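Local coordinates for secretory pathway GDP dissociation inhibitor (Saccharomyces cerevisiae, PDB 2BCG), which inhibits release of GDP from the Rab GTPase SEC4 and extracts GDP-bound YPT7 from vacuolar membranes in yeast, at residues A[172-177]-A[211-216]; A[199-204]-A[331-336]. All blocks are in the same frame, centred on the assembly; numbering follows the deposited sequence.

Contact 1: residues A[172-177]-A[211-216]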
loop_
_atom_site.group_PDB
_atom_site.type_symbol
_atom_site.label_atom_id
_atom_site.label_comp_id
_atom_site.label_asym_id
_atom_site.label_seq_id
_atom_site.Cartn_x
_atom_site.Cartn_y
_atom_site.Cartn_z
ATOM N N ASP A 172 -17.504 -29.498 -18.105
ATOM C CA ASP A 172 -16.202 -29.091 -18.593
ATOM C C ASP A 172 -16.030 -27.572 -18.472
ATOM O O ASP A 172 -16.722 -26.797 -19.149
ATOM C CB ASP A 172 -16.011 -29.549 -20.039
ATOM C CG ASP A 172 -14.593 -29.347 -20.525
ATOM O OD1 ASP A 172 -13.918 -30.372 -20.783
ATOM O OD2 ASP A 172 -14.153 -28.173 -20.653
ATOM N N LEU A 173 -15.077 -27.158 -17.639
ATOM C CA LEU A 173 -14.904 -25.735 -17.313
ATOM C C LEU A 173 -14.558 -24.851 -18.502
ATOM O O LEU A 173 -14.773 -23.636 -18.464
ATOM C CB LEU A 173 -13.907 -25.541 -16.152
ATOM C CG LEU A 173 -14.247 -26.208 -14.811
ATOM C CD1 LEU A 173 -13.207 -25.824 -13.781
ATOM C CD2 LEU A 173 -15.650 -25.845 -14.317
ATOM N N ASP A 174 -14.048 -25.459 -19.576
ATOM C CA ASP A 174 -13.696 -24.710 -20.774
ATOM C C ASP A 174 -14.797 -24.765 -21.834
ATOM O O ASP A 174 -15.013 -23.799 -22.557
ATOM C CB ASP A 174 -12.378 -25.237 -21.356
ATOM C CG ASP A 174 -11.208 -25.076 -20.398
ATOM O OD1 ASP A 174 -10.911 -23.912 -20.018
ATOM O OD2 ASP A 174 -10.587 -26.111 -20.045
ATOM N N LYS A 175 -15.494 -25.891 -21.914
ATOM C CA LYS A 175 -16.517 -26.093 -22.945
ATOM C C LYS A 175 -17.923 -25.678 -22.514
ATOM O O LYS A 175 -18.771 -25.357 -23.348
ATOM C CB LYS A 175 -16.512 -27.554 -23.417
ATOM C CG LYS A 175 -15.222 -27.971 -24.132
ATOM C CD LYS A 175 -15.247 -29.459 -24.427
ATOM C CE LYS A 175 -13.895 -29.980 -24.889
ATOM N NZ LYS A 175 -13.628 -29.726 -26.345
ATOM N N ASN A 176 -18.175 -25.700 -21.213
ATOM C CA ASN A 176 -19.480 -25.297 -20.685
ATOM C C ASN A 176 -19.425 -23.828 -20.266
ATOM O O ASN A 176 -18.407 -23.389 -19.743
ATOM C CB ASN A 176 -19.854 -26.154 -19.478
ATOM C CG ASN A 176 -20.322 -27.564 -19.851
ATOM O OD1 ASN A 176 -19.768 -28.563 -19.362
ATOM N ND2 ASN A 176 -21.376 -27.652 -20.661
ATOM N N THR A 177 -20.502 -23.084 -20.527
ATOM C CA THR A 177 -20.667 -21.710 -20.023
ATOM C C THR A 177 -21.066 -21.764 -18.542
ATOM O O THR A 177 -21.477 -22.816 -18.018
ATOM C CB THR A 177 -21.770 -20.930 -20.791
ATOM O OG1 THR A 177 -23.052 -21.478 -20.459
ATOM C CG2 THR A 177 -21.567 -20.997 -22.313
ATOM N N PRO A 211 -17.109 -19.150 -21.047
ATOM C CA PRO A 211 -16.588 -20.353 -20.402
ATOM C C PRO A 211 -16.580 -20.259 -18.873
ATOM O O PRO A 211 -16.266 -19.203 -18.317
ATOM C CB PRO A 211 -15.149 -20.431 -20.915
ATOM C CG PRO A 211 -15.238 -19.857 -22.273
ATOM C CD PRO A 211 -16.286 -18.776 -22.216
ATOM N N ALA A 212 -16.932 -21.354 -18.219
ATOM C CA ALA A 212 -17.097 -21.387 -16.773
ATOM C C ALA A 212 -15.807 -21.163 -15.976
ATOM O O ALA A 212 -15.852 -20.635 -14.857
ATOM C CB ALA A 212 -17.740 -22.701 -16.364
ATOM N N ARG A 213 -14.668 -21.558 -16.554
ATOM C CA ARG A 213 -13.388 -21.606 -15.835
ATOM C C ARG A 213 -13.073 -20.366 -14.957
ATOM O O ARG A 213 -12.812 -20.539 -13.758
ATOM C CB ARG A 213 -12.230 -21.910 -16.817
ATOM C CG ARG A 213 -10.814 -21.698 -16.249
ATOM C CD ARG A 213 -10.156 -22.999 -15.800
ATOM N NE ARG A 213 -10.065 -24.015 -16.851
ATOM C CZ ARG A 213 -9.901 -25.307 -16.592
ATOM N NH1 ARG A 213 -9.780 -25.711 -15.333
ATOM N NH2 ARG A 213 -9.845 -26.195 -17.575
ATOM N N PRO A 214 -13.055 -19.142 -15.553
ATOM C CA PRO A 214 -12.769 -17.905 -14.778
ATOM C C PRO A 214 -13.744 -17.674 -13.632
ATOM O O PRO A 214 -13.321 -17.279 -12.560
ATOM C CB PRO A 214 -12.907 -16.774 -15.797
ATOM C CG PRO A 214 -13.513 -17.392 -17.009
ATOM C CD PRO A 214 -13.256 -18.852 -16.982
ATOM N N SER A 215 -15.034 -17.901 -13.871
ATOM C CA SER A 215 -16.027 -17.848 -12.787
ATOM C C SER A 215 -15.754 -18.890 -11.697
ATOM O O SER A 215 -15.836 -18.575 -10.509
ATOM C CB SER A 215 -17.463 -18.006 -13.330
ATOM O OG SER A 215 -17.797 -16.969 -14.230
ATOM N N PHE A 216 -15.436 -20.128 -12.095
ATOM C CA PHE A 216 -15.111 -21.192 -11.152
ATOM C C PHE A 216 -13.943 -20.769 -10.257
ATOM O O PHE A 216 -13.997 -20.900 -9.025
ATOM C CB PHE A 216 -14.740 -22.489 -11.909
ATOM C CG PHE A 216 -14.430 -23.653 -11.002
ATOM C CD1 PHE A 216 -13.136 -23.850 -10.507
ATOM C CD2 PHE A 216 -15.432 -24.559 -10.639
ATOM C CE1 PHE A 216 -12.859 -24.923 -9.653
ATOM C CE2 PHE A 216 -15.154 -25.636 -9.786
ATOM C CZ PHE A 216 -13.873 -25.811 -9.295
#
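With Leu173 CG anti to its carbonyl carbon (chi1 -59°) and Phe216 CG anti to its backbone N (chi1 -178°), the leucine meets the phenylalanine ring over one face. Leu173 CD1 lies 3.9 Å from the Phe216 ring centroid, offset toward the rim, as a CH-pi contact. Both residues pack within the helical domain against Trp156 of helix 144-159, and Phe216 also against Ile157. Leu173 also crosses Arg213 at about a right angle, its CB over the centre of one guanidinium face. Arg213, bent at chi2 and chi3, holds Asp174 in a side-on salt bridge: NH2 to OD2 is 2.6 Å and NE to OD1 3.3 Å. Both oxygens lie near the guanidinium plane, yet are met from above the carboxylate plane, 48° away. At the start of helix 212-229, Ala212 N donates to Asn176 O (2.9 Å) and Arg213 N to Leu173 O (2.8 Å). Asp172 OD2 shapes the facing loop by accepting from Asp174 N, an Asx turn, and from Lys175 N, an Asx motif. The two carbonyls satisfy N-H groups that the helix start cannot bond internally, while Asp174 and Glu162, which bridges to NH1, probably more than balance the arginine's single positive charge.

Contact 2: residues A[199-204]-A[331-336]; sequences MALWTN and QIIIPQ
Leu201 overlaps the end of Ile333 with one methyl branch, CD2 lying 3.6 Å from Ile333 CD1, and the two side chains cross at about a right angle. This is packing between the mostly alpha-helical domain of the Rab GDI fold and its larger sheet-containing domain: Leu201 follows helix 189-199, whereas Ile333 belongs to strand 330-334 of a mixed sheet. Leu201 is the first residue to leave helical geometry, with positive phi (57°), and the chain from there to Asn204 runs only 23° from the direction of 331-336. Leu201 CG stands anti to its carbonyl carbon (chi1 -63°), and the CD2 branch reaches the strand although the CB bond does not point at it. Tyr222 of helix 212-229 and His422 also touch the leucine, while Tyr346 of strand 345-351 lies against Ile333. Two residues before Ile333, Gln331 brings its extended chain near Leu201 CD2, but its amide is held elsewhere: NE2 donates to Tyr234 and Ser118, and OE1 accepts from Ser421. Farther along, Asn204 lies near Gln336, whose amide is probably turned over in the model, and detail there is doubtful. The contact is small, burying 175 Å² in all. On the flank of the methyl pair, Leu201 CD2 lies 4.1 Å from Gln331 NE2.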
loop_
_atom_site.group_PDB
_atom_site.type_symbol
_atom_site.label_atom_id
_atom_site.label_comp_id
_atom_site.label_asym_id
_atom_site.label_seq_id
_atom_site.Cartn_x
_atom_site.Cartn_y
_atom_site.Cartn_z
ATOM N N MET A 199 -20.136 -13.420 -5.037
ATOM C CA MET A 199 -19.040 -14.370 -4.831
ATOM C C MET A 199 -17.978 -14.282 -5.917
ATOM O O MET A 199 -16.773 -14.108 -5.599
ATOM C CB MET A 199 -19.555 -15.818 -4.696
ATOM C CG MET A 199 -20.466 -16.006 -3.495
ATOM S SD MET A 199 -21.035 -17.722 -3.284
ATOM C CE MET A 199 -19.511 -18.435 -2.630
ATOM N N ALA A 200 -18.413 -14.370 -7.176
ATOM C CA ALA A 200 -17.474 -14.239 -8.282
ATOM C C ALA A 200 -17.095 -12.758 -8.470
ATOM O O ALA A 200 -16.044 -12.441 -9.063
ATOM C CB ALA A 200 -18.035 -14.855 -9.560
ATOM N N LEU A 201 -17.932 -11.867 -7.928
ATOM C CA LEU A 201 -17.727 -10.415 -7.990
ATOM C C LEU A 201 -17.605 -9.871 -9.405
ATOM O O LEU A 201 -16.812 -8.945 -9.666
ATOM C CB LEU A 201 -16.531 -9.997 -7.127
ATOM C CG LEU A 201 -16.695 -10.271 -5.634
ATOM C CD1 LEU A 201 -15.372 -10.381 -4.871
ATOM C CD2 LEU A 201 -17.673 -9.253 -5.003
ATOM N N TRP A 202 -18.389 -10.435 -10.324
ATOM C CA TRP A 202 -18.577 -9.815 -11.626
ATOM C C TRP A 202 -19.458 -8.576 -11.433
ATOM O O TRP A 202 -20.345 -8.579 -10.578
ATOM C CB TRP A 202 -19.260 -10.779 -12.613
ATOM C CG TRP A 202 -18.474 -12.017 -12.979
ATOM C CD1 TRP A 202 -18.778 -13.305 -12.629
ATOM C CD2 TRP A 202 -17.282 -12.096 -13.783
ATOM N NE1 TRP A 202 -17.852 -14.181 -13.167
ATOM C CE2 TRP A 202 -16.925 -13.468 -13.871
ATOM C CE3 TRP A 202 -16.480 -11.148 -14.435
ATOM C CZ2 TRP A 202 -15.801 -13.916 -14.583
ATOM C CZ3 TRP A 202 -15.353 -11.606 -15.152
ATOM C CH2 TRP A 202 -15.034 -12.976 -15.215
ATOM N N THR A 203 -19.210 -7.517 -12.201
ATOM C CA THR A 203 -19.957 -6.258 -12.058
ATOM C C THR A 203 -21.102 -6.230 -13.052
ATOM O O THR A 203 -21.960 -5.326 -13.035
ATOM C CB THR A 203 -19.049 -5.014 -12.260
ATOM O OG1 THR A 203 -19.788 -3.814 -11.997
ATOM C CG2 THR A 203 -18.545 -4.953 -13.655
ATOM N N ASN A 204 -21.106 -7.236 -13.924
ATOM C CA ASN A 204 -22.141 -7.395 -14.933
ATOM C C ASN A 204 -22.422 -8.876 -15.165
ATOM O O ASN A 204 -21.741 -9.731 -14.598
ATOM C CB ASN A 204 -21.728 -6.701 -16.244
ATOM C CG ASN A 204 -20.382 -7.191 -16.765
ATOM O OD1 ASN A 204 -20.160 -8.397 -16.926
ATOM N ND2 ASN A 204 -19.470 -6.259 -17.015
ATOM N N GLN A 331 -17.758 -3.858 2.763
ATOM C CA GLN A 331 -18.138 -3.625 1.391
ATOM C C GLN A 331 -19.653 -3.659 1.262
ATOM O O GLN A 331 -20.292 -4.523 1.880
ATOM C CB GLN A 331 -17.557 -4.745 0.510
ATOM C CG GLN A 331 -18.252 -4.900 -0.852
ATOM C CD GLN A 331 -17.494 -5.827 -1.748
ATOM O OE1 GLN A 331 -16.738 -5.389 -2.628
ATOM N NE2 GLN A 331 -17.687 -7.122 -1.540
ATOM N N ILE A 332 -20.216 -2.750 0.474
ATOM C CA ILE A 332 -21.584 -2.957 0.007
ATOM C C ILE A 332 -21.549 -3.228 -1.493
ATOM O O ILE A 332 -20.850 -2.507 -2.229
ATOM C CB ILE A 332 -22.503 -1.737 0.283
ATOM C CG1 ILE A 332 -22.554 -1.409 1.779
ATOM C CG2 ILE A 332 -23.921 -2.013 -0.237
ATOM C CD1 ILE A 332 -23.306 -0.080 2.084
ATOM N N ILE A 333 -22.338 -4.222 -1.928
ATOM C CA ILE A 333 -22.483 -4.526 -3.352
ATOM C C ILE A 333 -23.931 -4.237 -3.739
ATOM O O ILE A 333 -24.840 -4.824 -3.130
ATOM C CB ILE A 333 -22.209 -6.022 -3.667
ATOM C CG1 ILE A 333 -20.794 -6.420 -3.269
ATOM C CG2 ILE A 333 -22.409 -6.317 -5.155
ATOM C CD1 ILE A 333 -20.560 -7.912 -3.222
ATOM N N ILE A 334 -24.141 -3.358 -4.727
ATOM C CA ILE A 334 -25.497 -3.141 -5.249
ATOM C C ILE A 334 -25.532 -3.799 -6.629
ATOM O O ILE A 334 -25.024 -3.207 -7.583
ATOM C CB ILE A 334 -25.873 -1.638 -5.307
ATOM C CG1 ILE A 334 -25.621 -0.952 -3.955
ATOM C CG2 ILE A 334 -27.341 -1.446 -5.725
ATOM C CD1 ILE A 334 -26.011 0.526 -3.922
ATOM N N PRO A 335 -26.073 -5.045 -6.721
ATOM C CA PRO A 335 -26.121 -5.734 -8.025
ATOM C C PRO A 335 -26.952 -4.955 -9.018
ATOM O O PRO A 335 -27.964 -4.348 -8.665
ATOM C CB PRO A 335 -26.817 -7.070 -7.700
ATOM C CG PRO A 335 -26.504 -7.290 -6.263
ATOM C CD PRO A 335 -26.641 -5.894 -5.669
ATOM N N GLN A 336 -26.504 -5.001 -10.259
ATOM C CA GLN A 336 -27.071 -4.232 -11.340
ATOM C C GLN A 336 -28.583 -4.452 -11.497
ATOM O O GLN A 336 -29.312 -3.510 -11.775
ATOM C CB GLN A 336 -26.346 -4.604 -12.638
ATOM C CG GLN A 336 -26.561 -6.058 -13.042
ATOM C CD GLN A 336 -25.888 -6.392 -14.305
ATOM O OE1 GLN A 336 -26.387 -6.093 -15.391
ATOM N NE2 GLN A 336 -24.743 -7.022 -14.198
#

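The centres of contacts 1 and 2 lie about 19 Å apart, and their segments alternate along the chain. They meet at Ser215 and Trp202: Ser215 OG and Trp202 NE1, 3.0 Å apart, probably form a hydrogen bond, and Pro214 CB packs on Trp202 CZ2 at 4.2 Å. Contact 1 sets the start of helix 212-229 against the loop before helix 178-184; contact 2 sets the loop after helix 189-199 against strand 330-334 and the residues just after it. Both lie near the bound geranylgeranyl groups. Met199 lines the pocket of one of the two lipids and touches it, while the side chains of Phe216 and Ile333 stand about 8 and 10 Å from a bound geranylgeranyl group.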